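Local structure of spermidine N(1)-acetyltransferase (Thermoplasma acidophilum, 3K9U) at residues N85-L89 / I120-Y126. The protein transfers an acetyl group from acetyl-coenzyme A to polyamines such as spermidine, protecting the cell against polyamine toxicity. Residues are numbered along the deposited sequence.
Sequences NKAEL and ILECRLY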
loop_
_atom_site.group_PDB
_atom_site.type_symbol
_atom_site.label_atom_id
_atom_site.label_comp_id
_atom_site.label_asym_id
_atom_site.label_seq_id
_atom_site.Cartn_x
_atom_site.Cartn_y
_atom_site.Cartn_z
ATOM N N ASN A 85 0.217 -30.296 18.517
ATOM C CA ASN A 85 1.406 -30.195 17.665
ATOM C C ASN A 85 1.123 -29.764 16.199
ATOM O O ASN A 85 1.946 -29.987 15.322
ATOM C CB ASN A 85 2.158 -31.541 17.719
ATOM C CG ASN A 85 3.651 -31.419 17.430
ATOM O OD1 ASN A 85 4.131 -30.414 16.892
ATOM N ND2 ASN A 85 4.389 -32.458 17.780
ATOM N N LYS A 86 -0.028 -29.134 15.947
ATOM C CA LYS A 86 -0.340 -28.504 14.663
ATOM C C LYS A 86 -0.548 -27.008 14.910
ATOM O O LYS A 86 -1.012 -26.619 15.985
ATOM C CB LYS A 86 -1.635 -29.069 14.074
ATOM C CG LYS A 86 -1.633 -30.565 13.740
ATOM C CD LYS A 86 -2.716 -30.841 12.679
ATOM C CE LYS A 86 -3.160 -32.282 12.628
ATOM N NZ LYS A 86 -3.881 -32.627 11.341
ATOM N N ALA A 87 -0.207 -26.177 13.940
ATOM C CA ALA A 87 -0.320 -24.730 14.101
ATOM C C ALA A 87 -1.578 -24.179 13.419
ATOM O O ALA A 87 -1.974 -24.637 12.347
ATOM C CB ALA A 87 0.915 -24.039 13.546
ATOM N N GLU A 88 -2.203 -23.188 14.030
ATOM C CA GLU A 88 -3.209 -22.413 13.323
ATOM C C GLU A 88 -2.745 -20.951 13.293
ATOM O O GLU A 88 -2.380 -20.372 14.331
ATOM C CB GLU A 88 -4.615 -22.556 13.912
ATOM C CG GLU A 88 -5.577 -21.624 13.143
ATOM C CD GLU A 88 -7.066 -21.948 13.203
ATOM O OE1 GLU A 88 -7.526 -22.684 14.080
ATOM O OE2 GLU A 88 -7.786 -21.407 12.343
ATOM N N LEU A 89 -2.689 -20.395 12.089
ATOM C CA LEU A 89 -2.359 -18.995 11.902
ATOM C C LEU A 89 -3.673 -18.231 12.006
ATOM O O LEU A 89 -4.527 -18.309 11.122
ATOM C CB LEU A 89 -1.683 -18.774 10.543
ATOM C CG LEU A 89 -0.913 -17.450 10.368
ATOM C CD1 LEU A 89 -0.098 -17.439 9.043
ATOM C CD2 LEU A 89 -1.861 -16.249 10.416
ATOM N N ILE A 120 6.738 -28.582 14.724
ATOM C CA ILE A 120 5.411 -28.498 14.091
ATOM C C ILE A 120 5.593 -28.760 12.611
ATOM O O ILE A 120 6.456 -28.154 11.985
ATOM C CB ILE A 120 4.711 -27.111 14.315
ATOM C CG1 ILE A 120 4.142 -27.002 15.730
ATOM C CG2 ILE A 120 3.541 -26.910 13.338
ATOM C CD1 ILE A 120 5.135 -27.100 16.810
ATOM N N LEU A 121 4.800 -29.668 12.054
ATOM C CA LEU A 121 4.965 -30.069 10.658
ATOM C C LEU A 121 3.806 -29.617 9.758
ATOM O O LEU A 121 3.790 -29.948 8.560
ATOM C CB LEU A 121 5.178 -31.593 10.544
ATOM C CG LEU A 121 6.455 -32.187 11.177
ATOM C CD1 LEU A 121 6.398 -33.694 11.132
ATOM C CD2 LEU A 121 7.739 -31.673 10.492
ATOM N N GLU A 122 2.878 -28.827 10.308
ATOM C CA GLU A 122 1.702 -28.377 9.566
ATOM C C GLU A 122 1.101 -27.109 10.182
ATOM O O GLU A 122 1.021 -26.976 11.413
ATOM C CB GLU A 122 0.666 -29.490 9.573
ATOM C CG GLU A 122 -0.574 -29.287 8.711
ATOM C CD GLU A 122 -1.309 -30.619 8.469
ATOM O OE1 GLU A 122 -1.882 -30.825 7.371
ATOM O OE2 GLU A 122 -1.276 -31.484 9.367
ATOM N N CYS A 123 0.671 -26.198 9.310
ATOM C CA CYS A 123 0.053 -24.948 9.691
ATOM C C CYS A 123 -1.178 -24.719 8.844
ATOM O O CYS A 123 -1.105 -24.821 7.626
ATOM C CB CYS A 123 1.031 -23.795 9.481
ATOM S SG CYS A 123 0.361 -22.200 10.040
ATOM N N ARG A 124 -2.314 -24.409 9.466
ATOM C CA ARG A 124 -3.521 -24.093 8.704
ATOM C C ARG A 124 -3.998 -22.697 8.982
ATOM O O ARG A 124 -3.610 -22.087 9.970
ATOM C CB ARG A 124 -4.648 -25.116 8.947
ATOM C CG ARG A 124 -4.996 -25.390 10.392
ATOM C CD ARG A 124 -5.801 -26.696 10.581
ATOM N NE ARG A 124 -7.237 -26.424 10.639
ATOM C CZ ARG A 124 -8.095 -26.605 9.636
ATOM N NH1 ARG A 124 -7.679 -27.094 8.463
ATOM N NH2 ARG A 124 -9.385 -26.300 9.812
ATOM N N LEU A 125 -4.827 -22.177 8.087
ATOM C CA LEU A 125 -5.364 -20.844 8.249
ATOM C C LEU A 125 -6.663 -20.685 7.477
ATOM O O LEU A 125 -6.910 -21.418 6.518
ATOM C CB LEU A 125 -4.332 -19.809 7.804
ATOM C CG LEU A 125 -3.947 -19.747 6.312
ATOM C CD1 LEU A 125 -4.963 -18.900 5.495
ATOM C CD2 LEU A 125 -2.532 -19.236 6.098
ATOM N N TYR A 126 -7.493 -19.727 7.908
ATOM C CA TYR A 126 -8.675 -19.330 7.162
ATOM C C TYR A 126 -8.422 -17.917 6.616
ATOM O O TYR A 126 -7.993 -17.032 7.340
ATOM C CB TYR A 126 -9.920 -19.308 8.078
ATOM C CG TYR A 126 -10.355 -20.660 8.651
ATOM C CD1 TYR A 126 -11.634 -21.170 8.419
ATOM C CD2 TYR A 126 -9.496 -21.405 9.433
ATOM C CE1 TYR A 126 -12.045 -22.415 8.956
ATOM C CE2 TYR A 126 -9.887 -22.627 9.975
ATOM C CZ TYR A 126 -11.152 -23.142 9.728
ATOM O OH TYR A 126 -11.472 -24.372 10.275
HETATM O O HOH W 1 -7.096 -18.760 10.629
#
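Three backbone hydrogen bonds, each 2.9 Å long and nearly straight, join these strands: A87 N to E122 O, R124 N to A87 O, and L89 N to R124 O. They illustrate how parallel neighbours pair, since A87 reaches the residues before and after C123 with its own N and O, and R124 likewise spans E88. The strands are the two ends of a right-handed beta-alpha-beta crossover through helix 103-118, within the mixed sheet of the GNAT fold, and here they run 28° apart. Where L89 and Y126 reach the acetyl-CoA pocket, direct pairing gives way to a water-mediated link: a water donates to L89 O (2.7 Å) and accepts from Y126 N (2.9 Å). In GNAT enzymes this is where the two central parallel strands splay to admit the cofactor.

At the other end, on the E88 and R124 side of the sheet, K86 NZ makes a weak salt bridge with E122 OE2 at 3.5 Å. The opposite face is apolar. A87 CB lies 3.9 Å from I120 CG2, with M115 of the crossover helix touching both residues; farther along, L89 and L125 both touch Y138, the probable proton donor by similarity, so this packing extends to the catalytic centre. C123 touches two residues of the partner strand that are two positions apart and share its face, with its SG 4.0 Å from A87 CB and also 4.0 Å from L89 CB. Beyond it, the leucines meet at their first side-chain carbons, L89 CB lying 3.9 Å from L125 CB.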